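Local coordinates for putative enoyl-CoA hydratase (Streptomyces coelicolor A3, PDB 3G64), which probably hydrates enoyl-CoA thioesters or acts on related acyl-CoA substrates as a member of the crotonase-like enoyl-CoA hydratase/isomerase family, at the interface of chains A and B. Residues are numbered along the deposited sequence; one frame, centred on the assembly and turned at random. Chains: chain A/B, Putative enoyl-CoA hydratase.

Contact 1: the interface of chains A and B. Residues chain A 223-224, 227; chain B 151, 156-157, 179-180.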
loop_
_atom_site.group_PDB
_atom_site.type_symbol
_atom_site.label_atom_id
_atom_site.label_comp_id
_atom_site.label_asym_id
_atom_site.label_seq_id
_atom_site.Cartn_x
_atom_site.Cartn_y
_atom_site.Cartn_z
ATOM N N ALA A 223 19.373 16.245 -0.150
ATOM C CA ALA A 223 18.249 15.832 0.687
ATOM C C ALA A 223 17.033 15.345 -0.122
ATOM O O ALA A 223 16.434 14.306 0.229
ATOM C CB ALA A 223 17.835 16.962 1.650
ATOM N N HIS A 224 16.655 16.077 -1.181
ATOM C CA HIS A 224 15.521 15.663 -2.026
ATOM C C HIS A 224 15.779 14.319 -2.723
ATOM O O HIS A 224 14.931 13.428 -2.727
ATOM C CB HIS A 224 15.237 16.697 -3.115
ATOM C CG HIS A 224 14.605 17.960 -2.609
ATOM N ND1 HIS A 224 14.691 19.159 -3.293
ATOM C CD2 HIS A 224 13.888 18.213 -1.489
ATOM C CE1 HIS A 224 14.046 20.094 -2.612
ATOM N NE2 HIS A 224 13.560 19.551 -1.512
ATOM N N THR A 227 15.688 11.481 -0.470
ATOM C CA THR A 227 14.317 11.182 -0.060
ATOM C C THR A 227 13.670 10.235 -1.087
ATOM O O THR A 227 12.997 9.254 -0.726
ATOM C CB THR A 227 13.446 12.482 0.052
ATOM O OG1 THR A 227 13.985 13.334 1.082
ATOM C CG2 THR A 227 11.987 12.132 0.400
ATOM N N THR B 151 13.317 17.505 5.141
ATOM C CA THR B 151 14.028 18.179 4.064
ATOM C C THR B 151 14.169 19.680 4.381
ATOM O O THR B 151 15.021 20.358 3.808
ATOM C CB THR B 151 13.356 17.983 2.677
ATOM O OG1 THR B 151 11.985 18.401 2.727
ATOM C CG2 THR B 151 13.431 16.500 2.238
ATOM N N SER B 156 17.093 13.844 4.662
ATOM C CA SER B 156 16.100 13.276 3.760
ATOM C C SER B 156 14.844 12.903 4.544
ATOM O O SER B 156 14.910 12.725 5.760
ATOM C CB SER B 156 16.642 12.042 3.030
ATOM O OG SER B 156 16.458 10.911 3.847
ATOM N N GLY B 157 13.712 12.773 3.837
ATOM C CA GLY B 157 12.469 12.266 4.414
ATOM C C GLY B 157 12.470 10.794 4.841
ATOM O O GLY B 157 11.510 10.311 5.432
ATOM N N LEU B 179 6.698 13.800 2.215
ATOM C CA LEU B 179 8.060 13.667 2.726
ATOM C C LEU B 179 8.991 14.571 1.956
ATOM O O LEU B 179 9.995 15.017 2.468
ATOM C CB LEU B 179 8.571 12.210 2.642
ATOM C CG LEU B 179 7.943 11.195 3.607
ATOM C CD1 LEU B 179 8.509 9.808 3.410
ATOM C CD2 LEU B 179 8.163 11.634 5.017
HETATM N N MSE B 180 8.682 14.834 0.703
HETATM C CA MSE B 180 9.599 15.693 -0.030
HETATM C C MSE B 180 9.457 17.196 0.165
HETATM O O MSE B 180 10.479 17.900 0.241
HETATM C CB MSE B 180 9.667 15.374 -1.493
HETATM C CG MSE B 180 11.071 14.957 -1.771
HETATM SE SE MSE B 180 11.423 15.182 -3.592
HETATM C CE MSE B 180 10.758 13.408 -4.072
#
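A:Thr227 meets B:Gly157 across the subunit boundary, where helix 221-234 of chain A packs on chain B in a crotonase-family subunit interface. The backbone N of B:Gly157 donates a hydrogen bond to the hydroxyl OG1 of A:Thr227 at 2.8 Å. The bond is nearly straight, 170° at the hydrogen. The same hydroxyl turns back and donates to the carbonyl O of A:Ala223, one helical turn earlier, also at 2.8 Å from OG1. The hydroxyl is therefore acceptor across the interface and donor within its own chain. OG1 lies tilted out of the plane of that carbonyl. It stands beside the backbone N of A:Thr227 (chi1 -63°), within reach of the carbonyl one turn back, while the methyl CG2 points across to chain B. CG2 packs on CG of the selenomethionine B:Met180 at 3.7 Å, and the two side chains cross obliquely. CB of B:Leu179 adds a looser contact to the same methyl. Around the hydroxyl, CG2 of B:Thr151 and CB of B:Ser156 come close without bonding. A valine in place of A:Thr227 would probably leave the N-H of B:Gly157 without this acceptor and the carbonyl of A:Ala223 without its hydroxyl donor.

A:His224 flanks this centre on the same helix. Its ring carbon CD2 faces the methyl CG2 of B:Thr151, and the two side chains cross at about a right angle. CD2 also lies 3.8 Å from the carbonyl O of B:Met180, a contact and not a bond. SE of B:Met180 sits 4.1 Å from CB of A:His224.

Behind the contact, chain B ties two of its elements together. B:Thr151 is in the 3-10 helix 150-153 and B:Met180 near the end of helix 172-181. The hydroxyl OG1 of B:Thr151 donates to O of B:Met180 at 2.9 Å, from above the carbonyl plane and 55° out of it.

Contact 2: the interface of chains A and B. Residues chain A 250, 253-254, 258-259; chain B 153-155.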
loop_
_atom_site.group_PDB
_atom_site.type_symbol
_atom_site.label_atom_id
_atom_site.label_comp_id
_atom_site.label_asym_id
_atom_site.label_seq_id
_atom_site.Cartn_x
_atom_site.Cartn_y
_atom_site.Cartn_z
ATOM N N GLN A 250 20.960 9.378 6.825
ATOM C CA GLN A 250 20.780 10.565 7.664
ATOM C C GLN A 250 22.131 10.957 8.268
ATOM O O GLN A 250 22.504 12.118 8.250
ATOM C CB GLN A 250 19.744 10.328 8.766
ATOM C CG GLN A 250 18.291 10.215 8.313
ATOM C CD GLN A 250 17.801 11.381 7.418
ATOM O OE1 GLN A 250 18.337 11.628 6.335
ATOM N NE2 GLN A 250 16.754 12.060 7.860
ATOM N N LEU A 253 24.081 12.694 5.674
ATOM C CA LEU A 253 23.594 14.017 5.322
ATOM C C LEU A 253 23.915 15.020 6.451
ATOM O O LEU A 253 24.068 16.224 6.214
ATOM C CB LEU A 253 22.088 13.989 5.008
ATOM C CG LEU A 253 21.686 13.280 3.691
ATOM C CD1 LEU A 253 20.183 13.257 3.488
ATOM C CD2 LEU A 253 22.330 13.958 2.536
HETATM N N MSE A 254 24.004 14.511 7.670
HETATM C CA MSE A 254 24.403 15.327 8.807
HETATM C C MSE A 254 25.866 15.810 8.721
HETATM O O MSE A 254 26.267 16.678 9.497
HETATM C CB MSE A 254 24.148 14.594 10.122
HETATM C CG MSE A 254 22.711 14.647 10.567
HETATM SE SE MSE A 254 22.533 13.888 12.356
HETATM C CE MSE A 254 20.606 14.089 12.549
ATOM N N ASP A 258 24.397 21.422 3.855
ATOM C CA ASP A 258 23.019 21.922 3.908
ATOM C C ASP A 258 22.420 21.801 5.306
ATOM O O ASP A 258 21.715 22.695 5.775
ATOM C CB ASP A 258 22.128 21.251 2.851
ATOM C CG ASP A 258 22.352 21.837 1.473
ATOM O OD1 ASP A 258 23.044 22.884 1.359
ATOM O OD2 ASP A 258 21.852 21.276 0.487
ATOM N N TYR A 259 22.726 20.705 5.985
ATOM C CA TYR A 259 22.276 20.535 7.353
ATOM C C TYR A 259 22.909 21.604 8.246
ATOM O O TYR A 259 22.229 22.171 9.086
ATOM C CB TYR A 259 22.711 19.174 7.842
ATOM C CG TYR A 259 22.295 18.782 9.243
ATOM C CD1 TYR A 259 20.947 18.714 9.606
ATOM C CD2 TYR A 259 23.254 18.402 10.183
ATOM C CE1 TYR A 259 20.577 18.287 10.869
ATOM C CE2 TYR A 259 22.899 17.960 11.442
ATOM C CZ TYR A 259 21.568 17.906 11.782
ATOM O OH TYR A 259 21.226 17.470 13.031
ATOM N N VAL B 153 15.306 20.773 7.026
ATOM C CA VAL B 153 16.561 20.939 7.749
ATOM C C VAL B 153 17.738 20.357 6.984
ATOM O O VAL B 153 18.832 20.237 7.522
ATOM C CB VAL B 153 16.517 20.366 9.186
ATOM C CG1 VAL B 153 15.299 20.918 9.939
ATOM C CG2 VAL B 153 16.531 18.848 9.166
ATOM N N GLY B 154 17.509 20.031 5.714
ATOM C CA GLY B 154 18.560 19.528 4.847
ATOM C C GLY B 154 18.863 18.046 5.021
ATOM O O GLY B 154 19.927 17.581 4.627
ATOM N N LEU B 155 17.944 17.316 5.645
ATOM C CA LEU B 155 18.060 15.857 5.778
ATOM C C LEU B 155 17.029 15.165 4.856
ATOM O O LEU B 155 16.160 15.827 4.313
ATOM C CB LEU B 155 17.842 15.438 7.231
ATOM C CG LEU B 155 18.869 15.931 8.261
ATOM C CD1 LEU B 155 18.575 15.325 9.623
ATOM C CD2 LEU B 155 20.292 15.590 7.835
HETATM O O HOH W 1 22.865 18.070 4.463
#
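The ring of A:Tyr259 carries CG of the selenomethionine A:Met254, from its own chain, on one face. This is a subunit interface in a crotonase-family protein, where helices 239-253 and 257-267 of chain A, with the turn between them, meet the end of the 3-10 helix 150-153 of chain B and the loop after it. CG of A:Met254 stands 3.4 Å above the ring plane, offset toward the rim. B:Leu155 comes over the rim of the same face, near CD1 and CE1. At the ring edge, in plane, lies the carbonyl O of B:Val153, 3.3 Å from CD1 of A:Tyr259. The ring reaches this position with CG anti to the backbone N (chi1 -178°).

B:Leu155 inserts its side chain from that loop. Its methyl CD2 lies 3.7 Å from CB of A:Leu253 and also near CG of A:Met254. The other methyl, CD1, meets the terminal methyl CE of A:Met254 at 3.8 Å. The amide of A:Gln250 lies against the base of the leucine, with NE2 3.6 Å from CB of B:Leu155. The chain of A:Gln250 is bent at chi2 (-52°), which folds the amide toward the leucine.

Beside the apolar group, a water joins three backbone groups from both chains. It lies 2.8 Å from O of A:Leu253 and 3.0 Å from O of B:Gly154. The backbone N of A:Tyr259 is also 3.0 Å from this water, with a bent angle of 136° at the hydrogen.

The centres of the C-alpha atoms of contact 1 and contact 2 lie about 9 Å apart, in neighbouring patches of one A-B interface. Chain B gives both contacts residues from the stretch 151-157, and contact 1 adds the end of helix 172-181. B:Leu155 of contact 2 directly precedes B:Ser156 of contact 1. Chain A uses helix 221-234 in contact 1, and helices 239-253 and 257-267 in contact 2. The stretch of chain B thus bridges C-terminal helices of its neighbour. The deposited assembly holds three copies, and crotonase-family proteins commonly build trimers, so this interface probably helps hold such a trimer together.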